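Local coordinates for NANS (YJHS), A 9-O-acetyl N-acetylneuraminic acid esterase (Escherichia coli O157:H7 EDL933, PDB 3PT5), which probably hydrolyses the 9-O-acetyl ester of 9-O-acetyl-N-acetylneuraminate, allowing the bacterium to grow on this sialic acid from host mucosal surfaces, at residues A[37-42]-A[292-297]; A[85-90]-A[99-104]. One frame throughout, in Å; residues are numbered along the deposited sequence.

Interaction 1: A[37-42]-A[292-297]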
loop_
_atom_site.group_PDB
_atom_site.type_symbol
_atom_site.label_atom_id
_atom_site.label_comp_id
_atom_site.label_asym_id
_atom_site.label_seq_id
_atom_site.Cartn_x
_atom_site.Cartn_y
_atom_site.Cartn_z
ATOM N N GLU A 37 -0.726 12.886 5.385
ATOM C CA GLU A 37 -0.287 14.280 5.136
ATOM C C GLU A 37 0.633 14.873 6.202
ATOM O O GLU A 37 1.231 15.935 5.971
ATOM C CB GLU A 37 -1.496 15.190 4.895
ATOM C CG GLU A 37 -2.106 15.005 3.534
ATOM C CD GLU A 37 -3.404 15.774 3.364
ATOM O OE1 GLU A 37 -3.904 16.441 4.323
ATOM O OE2 GLU A 37 -3.923 15.737 2.247
ATOM N N GLY A 38 0.748 14.231 7.371
ATOM C CA GLY A 38 1.675 14.687 8.373
ATOM C C GLY A 38 3.123 14.428 7.955
ATOM O O GLY A 38 3.414 13.514 7.180
ATOM N N LEU A 39 4.012 15.232 8.528
ATOM C CA LEU A 39 5.432 15.267 8.170
ATOM C C LEU A 39 6.138 13.898 8.273
ATOM O O LEU A 39 5.961 13.199 9.256
ATOM C CB LEU A 39 6.122 16.261 9.111
ATOM C CG LEU A 39 7.528 16.733 8.729
ATOM C CD1 LEU A 39 7.533 17.481 7.371
ATOM C CD2 LEU A 39 8.041 17.618 9.841
ATOM N N PRO A 40 6.938 13.514 7.243
ATOM C CA PRO A 40 7.782 12.317 7.376
ATOM C C PRO A 40 8.833 12.501 8.458
ATOM O O PRO A 40 9.257 13.628 8.723
ATOM C CB PRO A 40 8.488 12.224 6.004
ATOM C CG PRO A 40 7.637 13.105 5.070
ATOM C CD PRO A 40 7.194 14.211 5.973
ATOM N N LEU A 41 9.251 11.400 9.080
ATOM C CA LEU A 41 10.184 11.486 10.188
ATOM C C LEU A 41 11.343 10.553 9.862
ATOM O O LEU A 41 11.451 9.481 10.453
ATOM C CB LEU A 41 9.500 11.065 11.507
ATOM C CG LEU A 41 8.326 11.927 11.972
ATOM C CD1 LEU A 41 7.591 11.315 13.154
ATOM C CD2 LEU A 41 8.861 13.301 12.300
ATOM N N PRO A 42 12.195 10.938 8.894
ATOM C CA PRO A 42 13.184 9.996 8.355
ATOM C C PRO A 42 14.289 9.583 9.324
ATOM O O PRO A 42 14.991 8.618 9.056
ATOM C CB PRO A 42 13.786 10.748 7.169
ATOM C CG PRO A 42 13.542 12.174 7.442
ATOM C CD PRO A 42 12.253 12.241 8.205
ATOM N N GLY A 292 9.320 16.516 16.505
ATOM C CA GLY A 292 9.367 17.301 15.279
ATOM C C GLY A 292 8.267 16.900 14.310
ATOM O O GLY A 292 8.312 17.280 13.124
ATOM N N TYR A 293 7.269 16.181 14.819
ATOM C CA TYR A 293 6.104 15.800 13.988
ATOM C C TYR A 293 5.080 16.932 13.938
ATOM O O TYR A 293 4.479 17.272 14.948
ATOM C CB TYR A 293 5.440 14.536 14.506
ATOM C CG TYR A 293 4.293 14.105 13.614
ATOM C CD1 TYR A 293 4.529 13.710 12.303
ATOM C CD2 TYR A 293 2.996 14.108 14.077
ATOM C CE1 TYR A 293 3.471 13.318 11.481
ATOM C CE2 TYR A 293 1.941 13.720 13.301
ATOM C CZ TYR A 293 2.177 13.316 11.981
ATOM O OH TYR A 293 1.091 12.950 11.179
ATOM N N TYR A 294 4.864 17.475 12.746
ATOM C CA TYR A 294 3.804 18.434 12.460
ATOM C C TYR A 294 2.810 17.726 11.532
ATOM O O TYR A 294 3.203 17.140 10.514
ATOM C CB TYR A 294 4.384 19.725 11.837
ATOM C CG TYR A 294 5.312 20.454 12.791
ATOM C CD1 TYR A 294 4.801 21.274 13.812
ATOM C CD2 TYR A 294 6.690 20.305 12.694
ATOM C CE1 TYR A 294 5.636 21.925 14.705
ATOM C CE2 TYR A 294 7.549 20.971 13.607
ATOM C CZ TYR A 294 7.012 21.765 14.597
ATOM O OH TYR A 294 7.901 22.396 15.485
ATOM N N GLY A 295 1.559 17.701 11.969
ATOM C CA GLY A 295 0.504 16.924 11.318
ATOM C C GLY A 295 -0.131 17.687 10.186
ATOM O O GLY A 295 0.354 18.728 9.749
ATOM N N SER A 296 -1.252 17.153 9.741
ATOM C CA SER A 296 -1.933 17.637 8.534
ATOM C C SER A 296 -2.551 19.023 8.636
ATOM O O SER A 296 -2.887 19.626 7.606
ATOM C CB SER A 296 -3.010 16.636 8.160
ATOM O OG SER A 296 -3.996 16.629 9.184
ATOM N N ALA A 297 -2.668 19.546 9.864
ATOM C CA ALA A 297 -3.313 20.831 10.094
ATOM C C ALA A 297 -2.589 21.948 9.351
ATOM O O ALA A 297 -3.215 22.954 9.037
ATOM C CB ALA A 297 -3.355 21.138 11.590
#

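Interaction 2: A[85-90]-A[99-104]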
loop_
_atom_site.group_PDB
_atom_site.type_symbol
_atom_site.label_atom_id
_atom_site.label_comp_id
_atom_site.label_asym_id
_atom_site.label_seq_id
_atom_site.Cartn_x
_atom_site.Cartn_y
_atom_site.Cartn_z
ATOM N N ASP A 85 2.629 8.718 -8.210
ATOM C CA ASP A 85 3.821 9.272 -7.575
ATOM C C ASP A 85 3.462 10.418 -6.634
ATOM O O ASP A 85 3.031 11.491 -7.088
ATOM C CB ASP A 85 4.780 9.757 -8.691
ATOM C CG ASP A 85 6.116 10.272 -8.169
ATOM O OD1 ASP A 85 6.278 10.513 -6.950
ATOM O OD2 ASP A 85 7.026 10.475 -9.022
ATOM N N MET A 86 3.593 10.176 -5.322
ATOM C CA MET A 86 3.233 11.178 -4.314
ATOM C C MET A 86 4.442 11.933 -3.755
ATOM O O MET A 86 4.299 12.735 -2.832
ATOM C CB MET A 86 2.479 10.510 -3.139
ATOM C CG MET A 86 1.214 9.721 -3.522
ATOM S SD MET A 86 -0.032 10.700 -4.377
ATOM C CE MET A 86 -0.673 11.623 -2.981
ATOM N N GLN A 87 5.630 11.683 -4.304
ATOM C CA GLN A 87 6.871 12.111 -3.668
ATOM C C GLN A 87 7.094 13.611 -3.659
ATOM O O GLN A 87 7.908 14.093 -2.882
ATOM C CB GLN A 87 8.072 11.388 -4.278
ATOM C CG GLN A 87 8.021 9.863 -4.177
ATOM C CD GLN A 87 9.318 9.284 -4.598
ATOM O OE1 GLN A 87 9.950 9.791 -5.539
ATOM N NE2 GLN A 87 9.730 8.197 -3.951
ATOM N N SER A 88 6.360 14.335 -4.504
ATOM C CA SER A 88 6.398 15.804 -4.530
ATOM C C SER A 88 5.267 16.510 -3.749
ATOM O O SER A 88 5.205 17.738 -3.711
ATOM C CB SER A 88 6.478 16.325 -5.980
ATOM O OG SER A 88 7.685 15.891 -6.607
ATOM N N TYR A 89 4.399 15.739 -3.091
ATOM C CA TYR A 89 3.380 16.350 -2.259
ATOM C C TYR A 89 3.969 16.709 -0.896
ATOM O O TYR A 89 3.552 16.141 0.121
ATOM C CB TYR A 89 2.212 15.389 -2.072
ATOM C CG TYR A 89 1.288 15.303 -3.253
ATOM C CD1 TYR A 89 1.593 14.488 -4.336
ATOM C CD2 TYR A 89 0.090 16.015 -3.271
ATOM C CE1 TYR A 89 0.720 14.365 -5.427
ATOM C CE2 TYR A 89 -0.793 15.897 -4.347
ATOM C CZ TYR A 89 -0.454 15.096 -5.432
ATOM O OH TYR A 89 -1.317 14.981 -6.514
ATOM N N HIS A 90 4.935 17.622 -0.863
ATOM C CA HIS A 90 5.645 17.921 0.372
ATOM C C HIS A 90 4.768 18.599 1.390
ATOM O O HIS A 90 3.881 19.414 1.039
ATOM C CB HIS A 90 6.853 18.840 0.126
ATOM C CG HIS A 90 7.759 18.366 -0.966
ATOM N ND1 HIS A 90 8.173 17.052 -1.085
ATOM C CD2 HIS A 90 8.350 19.038 -1.984
ATOM C CE1 HIS A 90 8.961 16.930 -2.143
ATOM N NE2 HIS A 90 9.100 18.130 -2.691
ATOM N N THR A 99 15.010 14.052 2.038
ATOM C CA THR A 99 14.708 13.045 3.054
ATOM C C THR A 99 13.268 13.102 3.548
ATOM O O THR A 99 12.711 12.058 3.933
ATOM C CB THR A 99 15.597 13.199 4.279
ATOM O OG1 THR A 99 15.396 14.496 4.859
ATOM C CG2 THR A 99 17.078 12.998 3.912
ATOM N N GLN A 100 12.698 14.307 3.578
ATOM C CA GLN A 100 11.334 14.536 4.114
ATOM C C GLN A 100 10.324 14.874 3.019
ATOM O O GLN A 100 9.387 15.640 3.253
ATOM C CB GLN A 100 11.323 15.692 5.121
ATOM C CG GLN A 100 12.032 15.434 6.411
ATOM C CD GLN A 100 11.880 16.592 7.383
ATOM O OE1 GLN A 100 12.273 17.710 7.064
ATOM N NE2 GLN A 100 11.314 16.326 8.575
ATOM N N TYR A 101 10.513 14.286 1.853
ATOM C CA TYR A 101 9.677 14.550 0.684
ATOM C C TYR A 101 8.312 13.888 0.796
ATOM O O TYR A 101 8.184 12.810 1.354
ATOM C CB TYR A 101 10.366 14.034 -0.583
ATOM C CG TYR A 101 10.920 12.611 -0.470
ATOM C CD1 TYR A 101 10.140 11.500 -0.811
ATOM C CD2 TYR A 101 12.206 12.386 -0.031
ATOM C CE1 TYR A 101 10.624 10.216 -0.694
ATOM C CE2 TYR A 101 12.713 11.099 0.101
ATOM C CZ TYR A 101 11.914 10.012 -0.236
ATOM O OH TYR A 101 12.398 8.742 -0.126
ATOM N N GLY A 102 7.290 14.522 0.245
ATOM C CA GLY A 102 6.050 13.811 -0.012
ATOM C C GLY A 102 5.185 13.467 1.183
ATOM O O GLY A 102 5.296 14.039 2.268
ATOM N N THR A 103 4.283 12.529 0.931
ATOM C CA THR A 103 3.352 12.038 1.929
ATOM C C THR A 103 3.864 10.718 2.511
ATOM O O THR A 103 4.907 10.221 2.108
ATOM C CB THR A 103 2.009 11.771 1.249
ATOM O OG1 THR A 103 2.271 11.151 -0.017
ATOM C CG2 THR A 103 1.268 13.087 1.084
ATOM N N VAL A 104 3.137 10.169 3.485
ATOM C CA VAL A 104 3.610 8.981 4.199
ATOM C C VAL A 104 2.671 7.801 3.971
ATOM O O VAL A 104 1.459 7.948 4.115
ATOM C CB VAL A 104 3.697 9.268 5.703
ATOM C CG1 VAL A 104 4.103 8.042 6.504
ATOM C CG2 VAL A 104 4.725 10.401 5.946
#

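Interaction 1: A[37-42]-A[292-297]
The carbonyl oxygen of Tyr294 is gripped by one hydrogen bond across the contact: Leu39 N donates to Tyr294 O at 2.9 Å. The bond is almost straight, 174° at the hydrogen, and the donor arrives nearly along the C=O axis. Leu39 CB and Gly38 CA crowd the same oxygen. Leu39 CG is anti to its backbone N (chi1 -165°), so the side chain runs alongside Tyr294, and CD2 meets the edge of that ring at Tyr294 CD2, 4.1 Å away. Leu39 CD2 also touches Gly292 O. The ring of Tyr293 comes in on the flank of the 37-42 backbone, its edge turned to a carbonyl: Tyr293 CE1 lies 3.3 Å from Leu39 O, near the ring plane, while that oxygen takes a hydrogen bond from Arg319. The phenol tip reaches Gly38, with Tyr293 OH 3.4 Å from Gly38 CA and bonded to Asp285. Glycine suits this place because a beta-carbon would point straight into the hydroxyl. Leu41 crosses Tyr293 at about a right angle, Leu41 CD1 resting 4.0 Å from Tyr293 CD1. At the far end Glu37 CB meets Ser296 CB, and the buried carboxylate is satisfied by a salt bridge to Arg309 and a hydrogen bond from Thr305. Gly292, at phi 85°, takes the glycine position of a G1 beta bulge with Tyr293; beyond it the two segments run nearly antiparallel, joining the loop after strand 20-28 to the loop before helix 315-335 of this SGNH hydrolase.

Interaction 2: A[85-90]-A[99-104]
A type I turn from Met86 to Tyr89, followed by an inverse gamma turn centred on Tyr89, folds 85-90 around Gly102, whose CA comes within 4.1 Å of Gln87 CA. The His90 ring supplies the bond across the contact: Gly102 N donates to His90 ND1 at 3.0 Å, meeting the nitrogen in the ring plane at a moderately bent 153°. With ND1 as acceptor, a neutral His90 would carry its proton on NE2. Ser88 O sits over the centre of one ring face, His90 also stacks with His97, and His90 CE1 packs on Tyr101 CB at 3.6 Å. Gly102 suits its slot because phi is positive and Met86 O and Gln87 CA press in where a beta-carbon would stand; Gly102 CA in turn makes a CA-H...O contact of 3.4 Å to Tyr89 O. Gln87 and Tyr101 run side by side, Gln87 NE2 lying 3.9 Å from Tyr101 CE1 with amide and ring planes 65° apart. Their polar ends are bonded beyond the contact, to Cys79 O and Thr77. Thr103 straddles the turn: OG1, bonded to Ala34 O, is 3.2 Å from Met86 CB, and Thr103 CG2 touches Tyr89 CB. Met86 curls back to lay CE over the rim of the Tyr89 ring. Asp85 OD1 accepts from Gln87 N, so an Asx turn opens the beta turn within the long loop between strand 73-75 and helix 107-114.

Interaction 2 is nested in the loop that interaction 1 closes, and their centres lie about 11 Å apart. They touch through packing between 37-42 and 99-104: Gly38 O is 3.6 Å from Val104 CG2, and Pro42 CG is 3.6 Å from Thr99 O. Two arginines tie them further. Arg299 donates to Glu37 O and to Tyr89 O, while Arg319 of helix 315-335 bonds Leu39 O and packs against Val104. Segment 37-42 lies in the loop after strand 20-28, where SGNH hydrolases carry their nucleophilic serine, and Thr103 OG1 of interaction 2 bonds Ala34 O in the same loop, consistent with both contacts lying near the catalytic side.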